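Local coordinates for protein rhamnosidase B (Bacillus sp., PDB 2OKX) that hydrolyses terminal alpha-L-rhamnose residues from rhamnosides, as a glycoside hydrolase of family 78, at residues L260-D274 against Y290-D304. Numbering follows the deposited sequence.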
ATOM      1  N   LEU A 260      13.564  13.644  26.057  1.00 26.13           N
ATOM      2  CA  LEU A 260      13.543  13.772  24.607  1.00 26.24           C
ATOM      3  C   LEU A 260      12.957  12.467  24.101  1.00 26.50           C
ATOM      4  O   LEU A 260      13.412  11.391  24.491  1.00 25.73           O
ATOM      5  CB  LEU A 260      14.954  13.949  24.044  1.00 26.92           C
ATOM      6  CG  LEU A 260      15.783  15.128  24.560  1.00 28.02           C
ATOM      7  CD1 LEU A 260      17.127  15.141  23.836  1.00 27.27           C
ATOM      8  CD2 LEU A 260      15.037  16.442  24.330  1.00 26.77           C
ATOM      9  N   GLY A 261      11.943  12.565  23.247  1.00 26.27           N
ATOM     10  CA  GLY A 261      11.313  11.373  22.713  1.00 24.79           C
ATOM     11  C   GLY A 261      11.457  11.253  21.211  1.00 24.45           C
ATOM     12  O   GLY A 261      11.361  12.240  20.481  1.00 24.47           O
ATOM     13  N   PHE A 262      11.691  10.031  20.751  1.00 25.33           N
ATOM     14  CA  PHE A 262      11.841   9.759  19.331  1.00 22.83           C
ATOM     15  C   PHE A 262      10.928   8.591  18.975  1.00 23.99           C
ATOM     16  O   PHE A 262      11.339   7.430  19.005  1.00 22.38           O
ATOM     17  CB  PHE A 262      13.303   9.432  19.022  1.00 22.20           C
ATOM     18  CG  PHE A 262      14.228  10.602  19.219  1.00 22.37           C
ATOM     19  CD1 PHE A 262      14.385  11.555  18.220  1.00 22.94           C
ATOM     20  CD2 PHE A 262      14.896  10.780  20.426  1.00 22.63           C
ATOM     21  CE1 PHE A 262      15.198  12.678  18.417  1.00 23.28           C
ATOM     22  CE2 PHE A 262      15.710  11.897  20.638  1.00 24.31           C
ATOM     23  CZ  PHE A 262      15.859  12.847  19.630  1.00 22.86           C
ATOM     24  N   PRO A 263       9.662   8.896  18.647  1.00 23.61           N
ATOM     25  CA  PRO A 263       8.648   7.903  18.284  1.00 25.76           C
ATOM     26  C   PRO A 263       9.149   6.890  17.263  1.00 27.08           C
ATOM     27  O   PRO A 263       8.809   5.708  17.332  1.00 28.70           O
ATOM     28  CB  PRO A 263       7.515   8.759  17.728  1.00 24.22           C
ATOM     29  CG  PRO A 263       7.633  10.012  18.532  1.00 25.58           C
ATOM     30  CD  PRO A 263       9.121  10.260  18.509  1.00 22.62           C
ATOM     31  N   THR A 264       9.955   7.360  16.319  1.00 27.21           N
ATOM     32  CA  THR A 264      10.488   6.494  15.278  1.00 29.44           C
ATOM     33  C   THR A 264      11.998   6.305  15.372  1.00 28.80           C
ATOM     34  O   THR A 264      12.631   5.838  14.426  1.00 28.87           O
ATOM     35  CB  THR A 264      10.108   7.029  13.878  1.00 30.92           C
ATOM     36  OG1 THR A 264      10.448   8.417  13.769  1.00 33.74           O
ATOM     37  CG2 THR A 264       8.619   6.874  13.653  1.00 30.49           C
ATOM     38  N   GLY A 265      12.564   6.671  16.521  1.00 27.43           N
ATOM     39  CA  GLY A 265      13.993   6.513  16.742  1.00 26.00           C
ATOM     40  C   GLY A 265      14.880   7.624  16.210  1.00 24.37           C
ATOM     41  O   GLY A 265      14.406   8.568  15.576  1.00 25.30           O
ATOM     42  N   VAL A 266      16.178   7.505  16.474  1.00 24.39           N
ATOM     43  CA  VAL A 266      17.165   8.481  16.019  1.00 24.55           C
ATOM     44  C   VAL A 266      17.786   7.997  14.709  1.00 25.57           C
ATOM     45  O   VAL A 266      18.446   6.959  14.677  1.00 25.15           O
ATOM     46  CB  VAL A 266      18.288   8.661  17.060  1.00 24.54           C
ATOM     47  CG1 VAL A 266      19.305   9.669  16.558  1.00 24.23           C
ATOM     48  CG2 VAL A 266      17.698   9.115  18.388  1.00 25.73           C
ATOM     49  N   ARG A 267      17.576   8.760  13.641  1.00 26.98           N
ATOM     50  CA  ARG A 267      18.094   8.420  12.317  1.00 29.33           C
ATOM     51  C   ARG A 267      19.599   8.265  12.247  1.00 28.56           C
ATOM     52  O   ARG A 267      20.103   7.334  11.615  1.00 28.22           O
ATOM     53  CB  ARG A 267      17.677   9.479  11.294  1.00 30.07           C
ATOM     54  CG  ARG A 267      16.299   9.277  10.739  1.00 33.92           C
ATOM     55  CD  ARG A 267      15.942  10.332   9.716  1.00 33.18           C
ATOM     56  NE  ARG A 267      14.663  10.002   9.099  1.00 37.55           N
ATOM     57  CZ  ARG A 267      14.496   9.037   8.203  1.00 37.31           C
ATOM     58  NH1 ARG A 267      15.529   8.306   7.804  1.00 37.40           N
ATOM     59  NH2 ARG A 267      13.289   8.785   7.724  1.00 40.48           N
ATOM     60  N   GLY A 268      20.313   9.185  12.888  1.00 28.08           N
ATOM     61  CA  GLY A 268      21.762   9.155  12.851  1.00 27.25           C
ATOM     62  C   GLY A 268      22.470   8.453  13.989  1.00 27.82           C
ATOM     63  O   GLY A 268      21.883   7.646  14.705  1.00 28.45           O
ATOM     64  N   SER A 269      23.746   8.789  14.156  1.00 28.08           N
ATOM     65  CA  SER A 269      24.601   8.191  15.174  1.00 28.23           C
ATOM     66  C   SER A 269      24.257   8.515  16.624  1.00 28.81           C
ATOM     67  O   SER A 269      24.702   7.813  17.531  1.00 29.90           O
ATOM     68  CB  SER A 269      26.057   8.580  14.916  1.00 28.93           C
ATOM     69  OG  SER A 269      26.238   9.978  15.053  1.00 28.95           O
ATOM     70  N   GLY A 270      23.488   9.574  16.858  1.00 27.39           N
ATOM     71  CA  GLY A 270      23.147   9.894  18.232  1.00 25.26           C
ATOM     72  C   GLY A 270      22.601  11.282  18.499  1.00 24.90           C
ATOM     73  O   GLY A 270      22.280  12.039  17.579  1.00 24.43           O
ATOM     74  N   VAL A 271      22.500  11.604  19.784  1.00 25.39           N
ATOM     75  CA  VAL A 271      21.991  12.888  20.240  1.00 24.41           C
ATOM     76  C   VAL A 271      23.020  13.553  21.153  1.00 26.21           C
ATOM     77  O   VAL A 271      23.590  12.908  22.040  1.00 26.28           O
ATOM     78  CB  VAL A 271      20.673  12.711  21.032  1.00 24.15           C
ATOM     79  CG1 VAL A 271      20.219  14.050  21.602  1.00 24.97           C
ATOM     80  CG2 VAL A 271      19.588  12.126  20.125  1.00 21.35           C
ATOM     81  N   TRP A 272      23.251  14.840  20.923  1.00 25.62           N
ATOM     82  CA  TRP A 272      24.194  15.618  21.716  1.00 27.00           C
ATOM     83  C   TRP A 272      23.465  16.765  22.414  1.00 27.06           C
ATOM     84  O   TRP A 272      22.577  17.395  21.835  1.00 26.36           O
ATOM     85  CB  TRP A 272      25.293  16.199  20.816  1.00 27.50           C
ATOM     86  CG  TRP A 272      26.368  15.221  20.419  1.00 30.74           C
ATOM     87  CD1 TRP A 272      27.610  15.100  20.974  1.00 30.23           C
ATOM     88  CD2 TRP A 272      26.294  14.233  19.382  1.00 32.05           C
ATOM     89  NE1 TRP A 272      28.316  14.101  20.346  1.00 32.04           N
ATOM     90  CE2 TRP A 272      27.532  13.552  19.366  1.00 32.78           C
ATOM     91  CE3 TRP A 272      25.304  13.857  18.465  1.00 31.96           C
ATOM     92  CZ2 TRP A 272      27.807  12.513  18.467  1.00 33.17           C
ATOM     93  CZ3 TRP A 272      25.576  12.824  17.571  1.00 33.58           C
ATOM     94  CH2 TRP A 272      26.820  12.165  17.580  1.00 33.55           C
ATOM     95  N   VAL A 273      23.845  17.027  23.660  1.00 26.93           N
ATOM     96  CA  VAL A 273      23.261  18.112  24.441  1.00 28.48           C
ATOM     97  C   VAL A 273      24.424  18.897  25.041  1.00 29.33           C
ATOM     98  O   VAL A 273      25.221  18.349  25.804  1.00 27.02           O
ATOM     99  CB  VAL A 273      22.360  17.576  25.575  1.00 28.23           C
ATOM    100  CG1 VAL A 273      21.864  18.728  26.439  1.00 30.62           C
ATOM    101  CG2 VAL A 273      21.174  16.823  24.979  1.00 28.54           C
ATOM    102  N   ASP A 274      24.520  20.175  24.684  1.00 29.41           N
ATOM    103  CA  ASP A 274      25.604  21.018  25.172  1.00 31.50           C
ATOM    104  C   ASP A 274      26.947  20.413  24.759  1.00 32.82           C
ATOM    105  O   ASP A 274      27.921  20.468  25.506  1.00 33.84           O
ATOM    106  CB  ASP A 274      25.546  21.149  26.702  1.00 30.79           C
ATOM    107  CG  ASP A 274      24.263  21.803  27.186  1.00 30.17           C
ATOM    108  OD1 ASP A 274      23.799  22.762  26.537  1.00 32.95           O
ATOM    109  OD2 ASP A 274      23.725  21.367  28.224  1.00 30.74           O
ATOM    110  N   TYR A 290      15.349   9.855  25.852  1.00 25.43           N
ATOM    111  CA  TYR A 290      16.520  10.260  26.622  1.00 26.77           C
ATOM    112  C   TYR A 290      16.065  11.074  27.822  1.00 27.39           C
ATOM    113  O   TYR A 290      15.151  11.894  27.713  1.00 26.97           O
ATOM    114  CB  TYR A 290      17.465  11.131  25.787  1.00 25.80           C
ATOM    115  CG  TYR A 290      18.159  10.433  24.642  1.00 25.31           C
ATOM    116  CD1 TYR A 290      17.494  10.177  23.442  1.00 26.25           C
ATOM    117  CD2 TYR A 290      19.500  10.067  24.743  1.00 26.29           C
ATOM    118  CE1 TYR A 290      18.159   9.574  22.366  1.00 26.80           C
ATOM    119  CE2 TYR A 290      20.168   9.468  23.682  1.00 26.02           C
ATOM    120  CZ  TYR A 290      19.497   9.225  22.498  1.00 26.11           C
ATOM    121  OH  TYR A 290      20.178   8.643  21.450  1.00 25.40           O
ATOM    122  N   SER A 291      16.708  10.846  28.960  1.00 29.26           N
ATOM    123  CA  SER A 291      16.394  11.575  30.180  1.00 30.09           C
ATOM    124  C   SER A 291      17.504  12.599  30.382  1.00 30.49           C
ATOM    125  O   SER A 291      18.684  12.247  30.381  1.00 30.49           O
ATOM    126  CB  SER A 291      16.340  10.620  31.376  1.00 31.42           C
ATOM    127  OG  SER A 291      15.927  11.304  32.548  1.00 32.18           O
ATOM    128  N   LEU A 292      17.131  13.864  30.541  1.00 30.82           N
ATOM    129  CA  LEU A 292      18.119  14.921  30.728  1.00 32.01           C
ATOM    130  C   LEU A 292      17.897  15.648  32.048  1.00 33.48           C
ATOM    131  O   LEU A 292      16.833  16.213  32.279  1.00 34.10           O
ATOM    132  CB  LEU A 292      18.039  15.934  29.582  1.00 29.09           C
ATOM    133  CG  LEU A 292      18.008  15.398  28.148  1.00 28.82           C
ATOM    134  CD1 LEU A 292      17.911  16.561  27.175  1.00 26.91           C
ATOM    135  CD2 LEU A 292      19.252  14.572  27.871  1.00 29.59           C
ATOM    136  N   ASN A 293      18.907  15.625  32.909  1.00 35.66           N
ATOM    137  CA  ASN A 293      18.834  16.303  34.198  1.00 37.94           C
ATOM    138  C   ASN A 293      19.557  17.631  33.996  1.00 37.58           C
ATOM    139  O   ASN A 293      20.763  17.735  34.216  1.00 37.66           O
ATOM    140  CB  ASN A 293      19.529  15.460  35.269  1.00 40.37           C
ATOM    141  CG  ASN A 293      19.358  16.029  36.660  1.00 44.63           C
ATOM    142  OD1 ASN A 293      18.255  16.413  37.058  1.00 46.70           O
ATOM    143  ND2 ASN A 293      20.449  16.076  37.418  1.00 45.74           N
ATOM    144  N   LEU A 294      18.807  18.639  33.567  1.00 36.91           N
ATOM    145  CA  LEU A 294      19.369  19.949  33.273  1.00 38.06           C
ATOM    146  C   LEU A 294      19.169  21.007  34.351  1.00 39.84           C
ATOM    147  O   LEU A 294      18.347  20.855  35.256  1.00 40.64           O
ATOM    148  CB  LEU A 294      18.775  20.470  31.962  1.00 36.30           C
ATOM    149  CG  LEU A 294      18.790  19.506  30.774  1.00 34.59           C
ATOM    150  CD1 LEU A 294      18.044  20.127  29.605  1.00 34.93           C
ATOM    151  CD2 LEU A 294      20.222  19.181  30.388  1.00 33.38           C
ATOM    152  N   ALA A 295      19.941  22.083  34.233  1.00 39.79           N
ATOM    153  CA  ALA A 295      19.858  23.211  35.146  1.00 39.86           C
ATOM    154  C   ALA A 295      19.198  24.311  34.329  1.00 40.47           C
ATOM    155  O   ALA A 295      19.179  24.241  33.100  1.00 39.34           O
ATOM    156  CB  ALA A 295      21.247  23.642  35.584  1.00 40.77           C
ATOM    157  N   ALA A 296      18.651  25.320  35.001  1.00 40.35           N
ATOM    158  CA  ALA A 296      17.994  26.415  34.301  1.00 40.35           C
ATOM    159  C   ALA A 296      18.943  27.027  33.277  1.00 39.54           C
ATOM    160  O   ALA A 296      20.159  26.992  33.452  1.00 38.20           O
ATOM    161  CB  ALA A 296      17.542  27.477  35.298  1.00 41.58           C
ATOM    162  N   GLY A 297      18.386  27.582  32.206  1.00 39.77           N
ATOM    163  CA  GLY A 297      19.220  28.194  31.188  1.00 40.84           C
ATOM    164  C   GLY A 297      19.017  27.632  29.794  1.00 41.76           C
ATOM    165  O   GLY A 297      18.056  26.905  29.530  1.00 42.49           O
ATOM    166  N   GLU A 298      19.934  27.970  28.896  1.00 40.44           N
ATOM    167  CA  GLU A 298      19.858  27.514  27.521  1.00 40.01           C
ATOM    168  C   GLU A 298      20.739  26.299  27.264  1.00 38.99           C
ATOM    169  O   GLU A 298      21.820  26.170  27.838  1.00 38.33           O
ATOM    170  CB  GLU A 298      20.256  28.646  26.575  1.00 40.53           C
ATOM    171  CG  GLU A 298      19.306  29.825  26.607  1.00 42.24           C
ATOM    172  CD  GLU A 298      19.642  30.874  25.567  1.00 43.75           C
ATOM    173  OE1 GLU A 298      18.856  31.832  25.420  1.00 45.82           O
ATOM    174  OE2 GLU A 298      20.692  30.744  24.900  1.00 44.17           O
ATOM    175  N   HIS A 299      20.258  25.406  26.403  1.00 37.30           N
ATOM    176  CA  HIS A 299      20.999  24.201  26.047  1.00 36.10           C
ATOM    177  C   HIS A 299      20.837  23.919  24.562  1.00 35.46           C
ATOM    178  O   HIS A 299      19.726  23.971  24.029  1.00 36.36           O
ATOM    179  CB  HIS A 299      20.499  22.991  26.837  1.00 36.31           C
ATOM    180  CG  HIS A 299      20.583  23.156  28.322  1.00 35.57           C
ATOM    181  ND1 HIS A 299      19.638  23.848  29.048  1.00 37.67           N
ATOM    182  CD2 HIS A 299      21.496  22.711  29.217  1.00 34.60           C
ATOM    183  CE1 HIS A 299      19.964  23.820  30.328  1.00 36.68           C
ATOM    184  NE2 HIS A 299      21.088  23.138  30.458  1.00 37.47           N
ATOM    185  N   LEU A 300      21.948  23.625  23.897  1.00 33.25           N
ATOM    186  CA  LEU A 300      21.921  23.329  22.475  1.00 32.02           C
ATOM    187  C   LEU A 300      21.762  21.827  22.297  1.00 31.55           C
ATOM    188  O   LEU A 300      22.589  21.047  22.772  1.00 30.74           O
ATOM    189  CB  LEU A 300      23.217  23.804  21.805  1.00 30.72           C
ATOM    190  CG  LEU A 300      23.392  23.528  20.306  1.00 31.41           C
ATOM    191  CD1 LEU A 300      22.251  24.146  19.516  1.00 28.93           C
ATOM    192  CD2 LEU A 300      24.725  24.101  19.839  1.00 32.37           C
ATOM    193  N   VAL A 301      20.684  21.428  21.632  1.00 30.70           N
ATOM    194  CA  VAL A 301      20.426  20.014  21.388  1.00 29.46           C
ATOM    195  C   VAL A 301      20.723  19.729  19.929  1.00 28.66           C
ATOM    196  O   VAL A 301      20.223  20.416  19.037  1.00 29.95           O
ATOM    197  CB  VAL A 301      18.960  19.649  21.693  1.00 30.16           C
ATOM    198  CG1 VAL A 301      18.721  18.162  21.432  1.00 30.64           C
ATOM    199  CG2 VAL A 301      18.639  19.985  23.137  1.00 27.37           C
ATOM    200  N   LEU A 302      21.549  18.718  19.686  1.00 28.76           N
ATOM    201  CA  LEU A 302      21.925  18.357  18.326  1.00 27.80           C
ATOM    202  C   LEU A 302      21.597  16.887  18.083  1.00 25.55           C
ATOM    203  O   LEU A 302      22.083  16.008  18.793  1.00 24.20           O
ATOM    204  CB  LEU A 302      23.426  18.598  18.126  1.00 30.30           C
ATOM    205  CG  LEU A 302      23.903  19.042  16.744  1.00 33.47           C
ATOM    206  CD1 LEU A 302      23.412  20.449  16.473  1.00 34.68           C
ATOM    207  CD2 LEU A 302      25.424  19.006  16.685  1.00 36.37           C
ATOM    208  N   VAL A 303      20.762  16.625  17.085  1.00 24.77           N
ATOM    209  CA  VAL A 303      20.376  15.258  16.755  1.00 23.30           C
ATOM    210  C   VAL A 303      20.956  14.892  15.398  1.00 21.34           C
ATOM    211  O   VAL A 303      20.651  15.534  14.396  1.00 22.81           O
ATOM    212  CB  VAL A 303      18.836  15.108  16.691  1.00 23.55           C
ATOM    213  CG1 VAL A 303      18.466  13.662  16.355  1.00 24.36           C
ATOM    214  CG2 VAL A 303      18.209  15.526  18.019  1.00 19.84           C
ATOM    215  N   ASP A 304      21.804  13.876  15.365  1.00 22.08           N
ATOM    216  CA  ASP A 304      22.397  13.447  14.101  1.00 23.50           C
ATOM    217  C   ASP A 304      21.320  12.712  13.315  1.00 23.27           C
ATOM    218  O   ASP A 304      20.742  11.748  13.812  1.00 24.21           O
ATOM    219  CB  ASP A 304      23.585  12.515  14.353  1.00 23.79           C
ATOM    220  CG  ASP A 304      24.314  12.134  13.073  1.00 21.96           C
ATOM    221  OD1 ASP A 304      25.324  11.412  13.165  1.00 24.17           O
ATOM    222  OD2 ASP A 304      23.882  12.555  11.981  1.00 23.54           O
TER
HETATM  223  O   HOH W   1      22.785   9.199  21.456  1.00 25.57           O
HETATM  224  O   HOH W   2      24.728  24.766  25.281  1.00 37.71           O
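The Y290 ring takes V271 over one face, with CB 4.3 Å from the ring centroid in a CH-pi contact. V266 CG2 comes to its edge and sits over the centre of one F262 face. The F262 ring meets Y290 rim to rim, F262 CE2 lying 3.7 Å from Y290 CD1, with planes at 83°. V303 CG2 touches the F262 edge. The W272 ring has L302 O, S269 OG and D304 CB at its edge, and its NE1 bonds E369. The Y290 hydroxyl shares a water with V271 N and also bonds R288. With an alanine at Y290, V271 would probably lose the ring face it packs on, F262 its neighbour, and R288 and the water their hydroxyl partner. L292 CD1 packs 3.7 Å from L260 CG.

D304 CG stands anti to the backbone N (chi1 -175°), which carries the carboxylate to S269. OD1 accepts S269 OG at 2.5 Å through its anti lone pair. S269 N bonds OD1 weakly, and Y364 OH bonds it too. The backbones of W272 and L302, and of L260 and Y290, form antiparallel hydrogen-bonded pairs. V271, V273, V301 and V303 fill the space between these two strand pairs, a beta-sandwich core within the D2 region.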